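Local coordinates for protein ADP/ATP-dependent NAD(P)H-hydrate dehydratase (Bacillus subtilis, PDB 3RPZ) that dehydrates the hydrated forms of NADH and NADPH at the expense of ADP or ATP, probably restoring damaged nicotinamide cofactors, at residues A[61-66]-A[78-83]; A[33-38]-A[101-106]; A[49-54]-A[74-79]. All blocks are in the same frame, centred on the assembly; numbering follows the deposited sequence.

Contact 1 of 3, residues A[61-66]-A[78-83]; sequences LVIGTS and PEATYW. With NPW (beta-6-hydroxy-1,4,5,6-tetrahydronicotinamide adenine dinucleotide phosphate), chain D.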
# COMPACT_ATOMS: atom_id res chain seq x y z
N LEU A 61 10.37 -17.50 -0.98
CA LEU A 61 10.78 -17.06 0.36
C LEU A 61 9.75 -17.49 1.38
O LEU A 61 8.53 -17.24 1.22
CB LEU A 61 10.90 -15.54 0.41
CG LEU A 61 11.26 -14.94 1.77
CD1 LEU A 61 12.68 -15.35 2.18
CD2 LEU A 61 11.10 -13.40 1.82
N VAL A 62 10.22 -18.16 2.42
CA VAL A 62 9.45 -18.46 3.62
C VAL A 62 9.90 -17.50 4.72
O VAL A 62 11.12 -17.42 4.96
CB VAL A 62 9.65 -19.91 4.04
CG1 VAL A 62 8.93 -20.22 5.36
CG2 VAL A 62 9.16 -20.85 2.92
N ILE A 63 8.98 -16.79 5.35
CA ILE A 63 9.30 -15.88 6.45
C ILE A 63 8.83 -16.55 7.73
O ILE A 63 7.64 -16.86 7.87
CB ILE A 63 8.67 -14.54 6.26
CG1 ILE A 63 9.17 -13.88 4.95
CG2 ILE A 63 9.02 -13.64 7.46
CD1 ILE A 63 8.55 -12.50 4.65
N GLY A 64 9.77 -16.82 8.63
CA GLY A 64 9.46 -17.35 9.96
C GLY A 64 9.43 -16.19 10.93
O GLY A 64 10.45 -15.68 11.39
N THR A 65 8.24 -15.74 11.25
CA THR A 65 8.04 -14.59 12.13
C THR A 65 6.83 -14.86 13.00
O THR A 65 6.07 -15.79 12.77
CB THR A 65 7.93 -13.32 11.35
OG1 THR A 65 8.04 -12.16 12.26
CG2 THR A 65 6.59 -13.20 10.58
N SER A 66 6.68 -13.94 13.98
CA SER A 66 5.63 -14.01 14.93
C SER A 66 4.26 -13.90 14.26
O SER A 66 4.15 -13.17 13.24
CB SER A 66 5.85 -12.86 15.95
OG SER A 66 7.15 -12.96 16.57
N PRO A 78 3.07 -9.90 -1.02
CA PRO A 78 2.18 -11.05 -1.04
C PRO A 78 2.86 -12.32 -1.56
O PRO A 78 2.27 -13.40 -1.45
CB PRO A 78 1.01 -10.59 -1.95
CG PRO A 78 1.62 -9.54 -2.80
CD PRO A 78 2.56 -8.82 -1.91
N GLU A 79 4.06 -12.21 -2.13
CA GLU A 79 4.73 -13.33 -2.74
C GLU A 79 5.39 -14.28 -1.75
O GLU A 79 5.70 -15.41 -2.11
CB GLU A 79 5.76 -12.84 -3.76
CG GLU A 79 5.14 -12.02 -4.92
CD GLU A 79 4.78 -10.58 -4.61
OE1 GLU A 79 5.17 -10.03 -3.56
OE2 GLU A 79 4.15 -9.97 -5.51
N ALA A 80 5.60 -13.86 -0.52
CA ALA A 80 6.18 -14.67 0.51
C ALA A 80 5.15 -15.55 1.17
O ALA A 80 3.96 -15.19 1.22
CB ALA A 80 6.82 -13.78 1.59
N THR A 81 5.57 -16.72 1.66
CA THR A 81 4.78 -17.57 2.51
C THR A 81 5.41 -17.62 3.91
O THR A 81 6.45 -16.99 4.13
CB THR A 81 4.58 -18.97 1.97
OG1 THR A 81 5.86 -19.64 1.97
CG2 THR A 81 3.94 -18.93 0.56
N TYR A 82 4.77 -18.32 4.85
CA TYR A 82 5.12 -18.16 6.27
C TYR A 82 5.34 -19.49 6.98
O TYR A 82 4.67 -20.47 6.70
CB TYR A 82 4.03 -17.33 6.98
CG TYR A 82 3.94 -16.00 6.37
CD1 TYR A 82 4.83 -14.98 6.70
CD2 TYR A 82 3.03 -15.78 5.36
CE1 TYR A 82 4.83 -13.77 6.01
CE2 TYR A 82 3.05 -14.58 4.64
CZ TYR A 82 3.94 -13.59 4.99
OH TYR A 82 4.03 -12.40 4.30
N TRP A 83 6.25 -19.43 7.93
CA TRP A 83 6.44 -20.44 8.95
C TRP A 83 6.04 -19.73 10.24
O TRP A 83 6.74 -18.85 10.74
CB TRP A 83 7.88 -20.92 8.98
CG TRP A 83 8.12 -22.00 10.03
CD1 TRP A 83 7.19 -22.80 10.61
CD2 TRP A 83 9.37 -22.36 10.58
NE1 TRP A 83 7.80 -23.67 11.49
CE2 TRP A 83 9.15 -23.42 11.47
CE3 TRP A 83 10.68 -21.92 10.35
CZ2 TRP A 83 10.19 -24.00 12.19
CZ3 TRP A 83 11.72 -22.54 11.07
CH2 TRP A 83 11.45 -23.56 11.97
P NPW D . 12.43 -29.01 -8.18
O1 NPW D . 12.34 -29.49 -6.75
O2 NPW D . 12.75 -27.56 -8.40
O3 NPW D . 13.29 -29.90 -9.10
PA NPW D . 5.18 -27.47 -5.07
PB NPW D . 4.55 -24.63 -5.20
C1A NPW D . 8.69 -28.94 -9.33
C1B NPW D . 1.34 -21.89 -3.09
N1C NPW D . 2.08 -20.67 -3.29
N1D NPW D . 10.32 -27.96 -14.07
C2A NPW D . 9.81 -28.63 -8.33
O2A NPW D . 10.97 -29.27 -8.83
C2B NPW D . 0.74 -22.49 -4.37
O2B NPW D . -0.40 -21.80 -4.81
C2C NPW D . 1.89 -19.57 -2.61
C2D NPW D . 10.64 -28.95 -13.23
C3A NPW D . 9.28 -29.25 -7.04
O3A NPW D . 9.47 -30.67 -6.98
C3B NPW D . 0.44 -23.90 -3.82
O3B NPW D . -0.81 -23.83 -3.12
C3C NPW D . 2.51 -18.43 -2.53
N3D NPW D . 10.19 -29.17 -11.98
C4B NPW D . 1.59 -24.14 -2.84
O4B NPW D . 2.25 -22.86 -2.59
C4C NPW D . 3.77 -18.31 -3.38
C4D NPW D . 9.29 -28.25 -11.63
O4D NPW D . 7.50 -28.84 -8.54
C4E NPW D . 7.80 -28.95 -7.17
C5A NPW D . 8.89 -27.13 -12.42
C5B NPW D . 2.65 -25.11 -3.38
O5B NPW D . 3.01 -24.77 -4.72
C5C NPW D . 4.30 -19.70 -3.68
C5E NPW D . 7.40 -27.63 -6.51
O5E NPW D . 5.98 -27.58 -6.44
C6C NPW D . 3.20 -20.61 -4.28
O6C NPW D . 2.71 -20.15 -5.54
C6D NPW D . 9.45 -26.98 -13.74
N6D NPW D . 9.17 -26.01 -14.60
N7A NPW D . 7.99 -26.30 -11.79
C7C NPW D . 2.03 -17.30 -1.79
N7C NPW D . 2.73 -16.17 -1.82
O7C NPW D . 1.00 -17.41 -1.08
C8A NPW D . 7.83 -26.90 -10.55
N9A NPW D . 8.62 -28.08 -10.51
OA1 NPW D . 5.82 -28.22 -3.98
OA2 NPW D . 3.86 -27.82 -5.56
OA3 NPW D . 5.30 -25.92 -4.64
OB1 NPW D . 4.48 -24.57 -6.66
OB2 NPW D . 5.22 -23.52 -4.46
O HOH W 1 7.63 -17.51 -2.22
O HOH W 2 7.25 -19.67 -0.46
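Ile63 lies between two backbone bonds to strand 81-83: its N donates to Thr81 O at 2.8 Å, and its O accepts from Trp83 N at 2.9 Å. Leu61 O takes a third such bond from Thr81 N, giving the offset ladder of parallel strands. Trp83 N reaches Ile63 O from above the carbonyl plane (44° out of it), consistent with the 40° angle between the axes of these short strands.

On one face Ile63 and Tyr82 lie side by side, Ile63 CB 3.9 Å from Tyr82 CD1, while the end of the isoleucine, CD1, reaches Ala80 CB at 3.7 Å. Tyr82 CG is anti to the carbonyl carbon (chi1 -60°), and the ring lies alongside Ile63. A serine in its place would probably leave the flank of Ile63 uncovered and a gap beside Ile70 and Ile73 of helix 70-73, which packs on the same ring. On the other face, Val62 CG2 meets Thr81 OG1 and Val62 CG1 meets Trp83 CB.

Two waters bridge the start of the pair, one joining Leu61 N to Glu79 O, the other Leu61 O to Thr81 OG1. Thr81 CG2 packs 3.4 Å from C7C of the bound hydrated NADPH, whose amide N7C donates to Pro78 O at 2.8 Å. Backbone carbonyl and threonine methyl thus offer the carboxamide end of the substrate one polar and one apolar surface.

Contact 2 of 3, residues A[33-38]-A[101-106]; sequences ALLLAG and AIAIGP. With NPW (beta-6-hydroxy-1,4,5,6-tetrahydronicotinamide adenine dinucleotide phosphate), chain B.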
# COMPACT_ATOMS: atom_id res chain seq x y z
N ALA A 33 14.42 -19.68 0.12
CA ALA A 33 15.13 -19.07 1.24
C ALA A 33 14.25 -19.00 2.46
O ALA A 33 13.04 -18.94 2.34
CB ALA A 33 15.63 -17.69 0.87
N LEU A 34 14.86 -19.04 3.64
CA LEU A 34 14.20 -18.80 4.90
C LEU A 34 14.71 -17.53 5.53
O LEU A 34 15.92 -17.37 5.69
CB LEU A 34 14.43 -19.96 5.85
CG LEU A 34 13.77 -19.87 7.21
CD1 LEU A 34 12.22 -19.87 7.19
CD2 LEU A 34 14.26 -21.01 8.13
N LEU A 35 13.79 -16.67 5.95
CA LEU A 35 14.08 -15.44 6.66
C LEU A 35 13.44 -15.50 8.05
O LEU A 35 12.21 -15.60 8.15
CB LEU A 35 13.53 -14.21 5.92
CG LEU A 35 13.65 -12.89 6.67
CD1 LEU A 35 15.07 -12.45 6.91
CD2 LEU A 35 12.90 -11.79 5.92
N LEU A 36 14.27 -15.43 9.08
CA LEU A 36 13.86 -15.46 10.48
C LEU A 36 14.05 -14.06 11.03
O LEU A 36 15.15 -13.62 11.30
CB LEU A 36 14.63 -16.54 11.25
CG LEU A 36 14.43 -17.96 10.79
CD1 LEU A 36 15.24 -18.91 11.67
CD2 LEU A 36 12.93 -18.38 10.83
N ALA A 37 12.95 -13.31 11.13
CA ALA A 37 13.04 -11.86 11.37
C ALA A 37 11.72 -11.34 11.87
O ALA A 37 10.67 -11.94 11.61
CB ALA A 37 13.43 -11.12 10.07
N GLY A 38 11.77 -10.15 12.49
CA GLY A 38 10.54 -9.46 12.91
C GLY A 38 10.01 -9.87 14.25
O GLY A 38 9.91 -11.07 14.52
N ALA A 101 19.30 -21.01 1.39
CA ALA A 101 20.03 -20.05 2.22
C ALA A 101 19.09 -19.62 3.34
O ALA A 101 17.85 -19.64 3.14
CB ALA A 101 20.50 -18.83 1.41
N ILE A 102 19.61 -19.19 4.46
CA ILE A 102 18.82 -18.78 5.64
C ILE A 102 19.41 -17.48 6.18
O ILE A 102 20.65 -17.38 6.29
CB ILE A 102 18.85 -19.85 6.74
CG1 ILE A 102 18.34 -21.18 6.19
CG2 ILE A 102 18.09 -19.38 7.99
CD1 ILE A 102 18.47 -22.37 7.16
N ALA A 103 18.57 -16.53 6.56
CA ALA A 103 18.99 -15.37 7.32
C ALA A 103 18.22 -15.30 8.60
O ALA A 103 17.02 -15.56 8.62
CB ALA A 103 18.78 -14.08 6.52
N ILE A 104 18.90 -14.88 9.67
CA ILE A 104 18.27 -14.71 10.98
C ILE A 104 18.74 -13.41 11.62
O ILE A 104 19.91 -13.06 11.51
CB ILE A 104 18.54 -15.92 11.93
CG1 ILE A 104 17.85 -15.76 13.28
CG2 ILE A 104 19.93 -16.20 12.09
CD1 ILE A 104 17.55 -17.05 14.13
N GLY A 105 17.83 -12.66 12.24
CA GLY A 105 18.19 -11.60 13.16
C GLY A 105 17.49 -10.26 13.06
O GLY A 105 17.35 -9.62 14.09
N PRO A 106 17.20 -9.77 11.83
CA PRO A 106 16.61 -8.42 11.77
C PRO A 106 15.36 -8.29 12.59
O PRO A 106 14.46 -9.10 12.45
CB PRO A 106 16.43 -8.18 10.28
CG PRO A 106 17.44 -9.07 9.61
CD PRO A 106 17.48 -10.31 10.49
P NPW B . 26.21 5.82 18.49
O1 NPW B . 25.41 5.62 19.75
O2 NPW B . 25.52 6.45 17.33
O3 NPW B . 27.59 6.47 18.72
PA NPW B . 21.87 -0.93 18.11
PB NPW B . 20.09 -0.93 15.81
C1A NPW B . 26.53 2.19 17.07
C1B NPW B . 16.31 -3.46 14.57
N1C NPW B . 15.80 -2.47 13.66
N1D NPW B . 29.76 4.02 13.56
C2A NPW B . 25.73 3.35 17.67
O2A NPW B . 26.67 4.34 18.03
C2B NPW B . 17.59 -4.18 14.10
O2B NPW B . 17.33 -5.14 13.11
C2C NPW B . 14.56 -2.42 13.25
C2D NPW B . 29.79 4.11 14.90
C3A NPW B . 25.06 2.69 18.87
O3A NPW B . 25.94 2.57 20.00
C3B NPW B . 18.01 -4.79 15.45
O3B NPW B . 17.26 -5.99 15.64
C3C NPW B . 13.87 -1.57 12.55
N3D NPW B . 28.91 3.62 15.79
C4B NPW B . 17.57 -3.71 16.45
O4B NPW B . 16.66 -2.80 15.77
C4C NPW B . 14.62 -0.31 12.13
C4D NPW B . 27.94 2.93 15.17
O4D NPW B . 25.70 1.05 17.30
C4E NPW B . 24.77 1.31 18.32
C5A NPW B . 27.79 2.80 13.76
C5B NPW B . 18.73 -2.89 17.01
O5B NPW B . 19.60 -2.46 15.96
C5C NPW B . 15.80 -0.09 13.07
C5E NPW B . 23.38 1.21 17.68
O5E NPW B . 23.09 -0.17 17.45
C6C NPW B . 16.68 -1.37 13.17
O6C NPW B . 17.28 -1.74 11.93
C6D NPW B . 28.78 3.38 12.89
N6D NPW B . 28.79 3.32 11.57
N7A NPW B . 26.66 2.10 13.40
C7C NPW B . 12.52 -1.79 12.11
N7C NPW B . 11.94 -0.87 11.36
O7C NPW B . 11.90 -2.83 12.47
C8A NPW B . 26.07 1.80 14.62
N9A NPW B . 26.89 2.32 15.66
OA1 NPW B . 21.59 -0.48 19.48
OA2 NPW B . 22.28 -2.29 17.84
OA3 NPW B . 20.58 -0.48 17.26
OB1 NPW B . 21.16 -0.98 14.81
OB2 NPW B . 18.92 -0.02 15.56
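Ala33 CB lies near Ala101 O, and strand 33-36 runs parallel to strand 101-104 (axes 8° apart), with regular bonds from Leu34 on. Leu34 donates from N to Ala101 O and accepts at O from Ala103 N, 2.9 Å away; its side chain lies alongside Ile102, with Leu34 CB 4.1 Å from Ile102 CG1. Leu35 points to the other face, where its CD1 touches Ala103 CB at 4.1 Å. Leu36 repeats the backbone pattern, its N bonding to Ala103 O at 2.8 Å and its O receiving Gly105 N with a C=O...N angle of 174° at Leu36 O. With CG beside its backbone N (chi1 -62°), Leu36 brings CD1 to Ile104 CD1 at 3.9 Å. Beyond the strand, Ala37 CB sits 3.3 Å from Pro106 O, the same oxygen that accepts Gly38 N at 2.9 Å, so the pairing continues into the loops. There Gly105 and Pro106 line the pocket of the hydrated NADPH, Pro106 CA lying 3.6 Å from its ribose oxygen O2B.

Helix 112-121 covers the face of Leu36, Ile102 and Ile104, and helices 44-54 and 217-231 cover that of Leu35 and Ala33. Strand 60-65 flanks the pair beyond 33-36, and strand 128-130 beyond 101-104.

Contact 3 of 3, residues A[49-54]-A[74-79]; sequences AGLGAM and VPVLPE. With NPW (beta-6-hydroxy-1,4,5,6-tetrahydronicotinamide adenine dinucleotide phosphate), chain D.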
# COMPACT_ATOMS: atom_id res chain seq x y z
N ALA A 49 13.52 -6.82 5.15
CA ALA A 49 14.40 -7.88 4.72
C ALA A 49 13.69 -8.79 3.72
O ALA A 49 14.30 -9.30 2.78
CB ALA A 49 14.90 -8.68 5.95
N GLY A 50 12.39 -9.01 3.89
CA GLY A 50 11.65 -9.85 2.94
C GLY A 50 11.61 -9.27 1.56
O GLY A 50 11.81 -9.97 0.57
N LEU A 51 11.33 -7.98 1.45
CA LEU A 51 11.37 -7.28 0.16
C LEU A 51 12.75 -7.31 -0.43
O LEU A 51 12.91 -7.62 -1.62
CB LEU A 51 10.94 -5.81 0.37
CG LEU A 51 9.51 -5.52 0.55
CD1 LEU A 51 9.30 -4.18 1.21
CD2 LEU A 51 8.72 -5.60 -0.78
N GLY A 52 13.80 -7.07 0.37
CA GLY A 52 15.15 -7.18 -0.16
C GLY A 52 15.44 -8.54 -0.73
O GLY A 52 16.07 -8.68 -1.78
N ALA A 53 15.00 -9.59 -0.05
CA ALA A 53 15.26 -10.96 -0.47
C ALA A 53 14.51 -11.30 -1.76
O ALA A 53 15.12 -11.84 -2.69
CB ALA A 53 14.94 -11.92 0.68
N MET A 54 13.21 -11.03 -1.78
CA MET A 54 12.44 -11.43 -2.96
C MET A 54 12.81 -10.63 -4.17
O MET A 54 12.69 -11.13 -5.30
CB MET A 54 10.95 -11.44 -2.69
CG MET A 54 10.57 -12.37 -1.56
SD MET A 54 8.87 -13.00 -1.69
CE MET A 54 9.15 -14.16 -2.97
N VAL A 74 2.07 -9.24 4.42
CA VAL A 74 1.31 -9.79 3.29
C VAL A 74 0.87 -8.76 2.25
O VAL A 74 1.07 -8.97 1.07
CB VAL A 74 0.13 -10.66 3.75
CG1 VAL A 74 -0.69 -11.17 2.57
CG2 VAL A 74 0.70 -11.85 4.55
N PRO A 75 0.23 -7.64 2.64
CA PRO A 75 -0.30 -6.74 1.62
C PRO A 75 0.78 -6.10 0.76
O PRO A 75 0.53 -5.75 -0.41
CB PRO A 75 -1.04 -5.67 2.39
CG PRO A 75 -1.07 -6.11 3.77
CD PRO A 75 -0.15 -7.24 3.99
N VAL A 76 1.99 -5.97 1.31
CA VAL A 76 3.11 -5.32 0.60
C VAL A 76 3.97 -6.32 -0.14
O VAL A 76 4.48 -6.04 -1.26
CB VAL A 76 3.94 -4.53 1.64
CG1 VAL A 76 5.11 -3.85 0.95
CG2 VAL A 76 3.04 -3.49 2.42
N LEU A 77 4.13 -7.53 0.42
CA LEU A 77 4.93 -8.59 -0.13
C LEU A 77 4.07 -9.87 -0.15
O LEU A 77 4.30 -10.82 0.61
CB LEU A 77 6.19 -8.81 0.68
CG LEU A 77 7.20 -9.81 0.14
CD1 LEU A 77 7.82 -9.35 -1.17
CD2 LEU A 77 8.28 -10.07 1.19
N PRO A 78 3.07 -9.90 -1.02
CA PRO A 78 2.18 -11.05 -1.04
C PRO A 78 2.86 -12.32 -1.56
O PRO A 78 2.27 -13.40 -1.45
CB PRO A 78 1.01 -10.59 -1.95
CG PRO A 78 1.62 -9.54 -2.80
CD PRO A 78 2.56 -8.82 -1.91
N GLU A 79 4.06 -12.21 -2.13
CA GLU A 79 4.73 -13.33 -2.74
C GLU A 79 5.39 -14.28 -1.75
O GLU A 79 5.70 -15.41 -2.11
CB GLU A 79 5.76 -12.84 -3.76
CG GLU A 79 5.14 -12.02 -4.92
CD GLU A 79 4.78 -10.58 -4.61
OE1 GLU A 79 5.17 -10.03 -3.56
OE2 GLU A 79 4.15 -9.97 -5.51
P NPW D . 12.43 -29.01 -8.18
O1 NPW D . 12.34 -29.49 -6.75
O2 NPW D . 12.75 -27.56 -8.40
O3 NPW D . 13.29 -29.90 -9.10
PA NPW D . 5.18 -27.47 -5.07
PB NPW D . 4.55 -24.63 -5.20
C1A NPW D . 8.69 -28.94 -9.33
C1B NPW D . 1.34 -21.89 -3.09
N1C NPW D . 2.08 -20.67 -3.29
N1D NPW D . 10.32 -27.96 -14.07
C2A NPW D . 9.81 -28.63 -8.33
O2A NPW D . 10.97 -29.27 -8.83
C2B NPW D . 0.74 -22.49 -4.37
O2B NPW D . -0.40 -21.80 -4.81
C2C NPW D . 1.89 -19.57 -2.61
C2D NPW D . 10.64 -28.95 -13.23
C3A NPW D . 9.28 -29.25 -7.04
O3A NPW D . 9.47 -30.67 -6.98
C3B NPW D . 0.44 -23.90 -3.82
O3B NPW D . -0.81 -23.83 -3.12
C3C NPW D . 2.51 -18.43 -2.53
N3D NPW D . 10.19 -29.17 -11.98
C4B NPW D . 1.59 -24.14 -2.84
O4B NPW D . 2.25 -22.86 -2.59
C4C NPW D . 3.77 -18.31 -3.38
C4D NPW D . 9.29 -28.25 -11.63
O4D NPW D . 7.50 -28.84 -8.54
C4E NPW D . 7.80 -28.95 -7.17
C5A NPW D . 8.89 -27.13 -12.42
C5B NPW D . 2.65 -25.11 -3.38
O5B NPW D . 3.01 -24.77 -4.72
C5C NPW D . 4.30 -19.70 -3.68
C5E NPW D . 7.40 -27.63 -6.51
O5E NPW D . 5.98 -27.58 -6.44
C6C NPW D . 3.20 -20.61 -4.28
O6C NPW D . 2.71 -20.15 -5.54
C6D NPW D . 9.45 -26.98 -13.74
N6D NPW D . 9.17 -26.01 -14.60
N7A NPW D . 7.99 -26.30 -11.79
C7C NPW D . 2.03 -17.30 -1.79
N7C NPW D . 2.73 -16.17 -1.82
O7C NPW D . 1.00 -17.41 -1.08
C8A NPW D . 7.83 -26.90 -10.55
N9A NPW D . 8.62 -28.08 -10.51
OA1 NPW D . 5.82 -28.22 -3.98
OA2 NPW D . 3.86 -27.82 -5.56
OA3 NPW D . 5.30 -25.92 -4.64
OB1 NPW D . 4.48 -24.57 -6.66
OB2 NPW D . 5.22 -23.52 -4.46
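Leu77 and Leu51 mark the closest backbone approach, their CA atoms 6.6 Å apart where the irregular segment 74-79 passes the regular helix 49-54. Side chains rather than backbone bonds join the two, and Leu77 is the central one. With its CG turned away from its own N (chi1 -174°), it drives both methyls at the helix: CD2 lands on the backbone of Gly50, 3.4 Å from Gly50 C, and a CB on Gly50 would collide with this methyl. The other methyl, Leu77 CD1, slots between Leu51 and Met54, 3.9 Å from Leu51 CD2 and 3.8 Å from Met54 SD. The two leucine side chains run antiparallel alongside one another, and the second branch of Leu51, CD1, touches Val76 CG1 more distantly, at 4.2 Å.

Met54, one helical turn on from Gly50, also points at segment 74-79. Its SD lies against Glu79 C and CB, and the bend at chi3 (75°) brings Met54 CE to Glu79 CB at 3.7 Å. The carboxylate of Glu79 leads elsewhere: OE2 accepts a hydrogen bond from His265 N of the second subunit. Lys214 of that subunit likewise bonds to Met54 O, so both sides of the contact reach the subunit interface.

Pro78, between Leu77 and Glu79 in the chain, belongs to the part of the loop that meets the hydrated NADPH. The arrangement is a loop of a beta-alpha-beta connection, between helix 70-73 and strand 81-84, packed on a helix flanking the sheet, and it forms part of a substrate site shared between subunits.

Overall arrangement
Contact 2 belongs to the interior of the parallel part of the mixed central sheet, its centre about 9 Å from that of the chain; contacts 1 and 3, about 16 and 15 Å out, are also largely buried, but beside the second subunit. Strand 60-65 of contact 1 hydrogen-bonds directly to strand 32-36 of contact 2, so the two form one continuous run of four strands. Contact 3 shares Pro78 and Glu79 with contact 1, and its helix packs against both, through Leu61 on Met54 and Leu35 on Gly50. The chemistry shifts accordingly: backbone ladders with aliphatic faces in contact 2, a water-bridged ladder in contact 1 on the chain's outermost strand, which meets the second subunit, and apolar packing on side chains and helix backbone in contact 3.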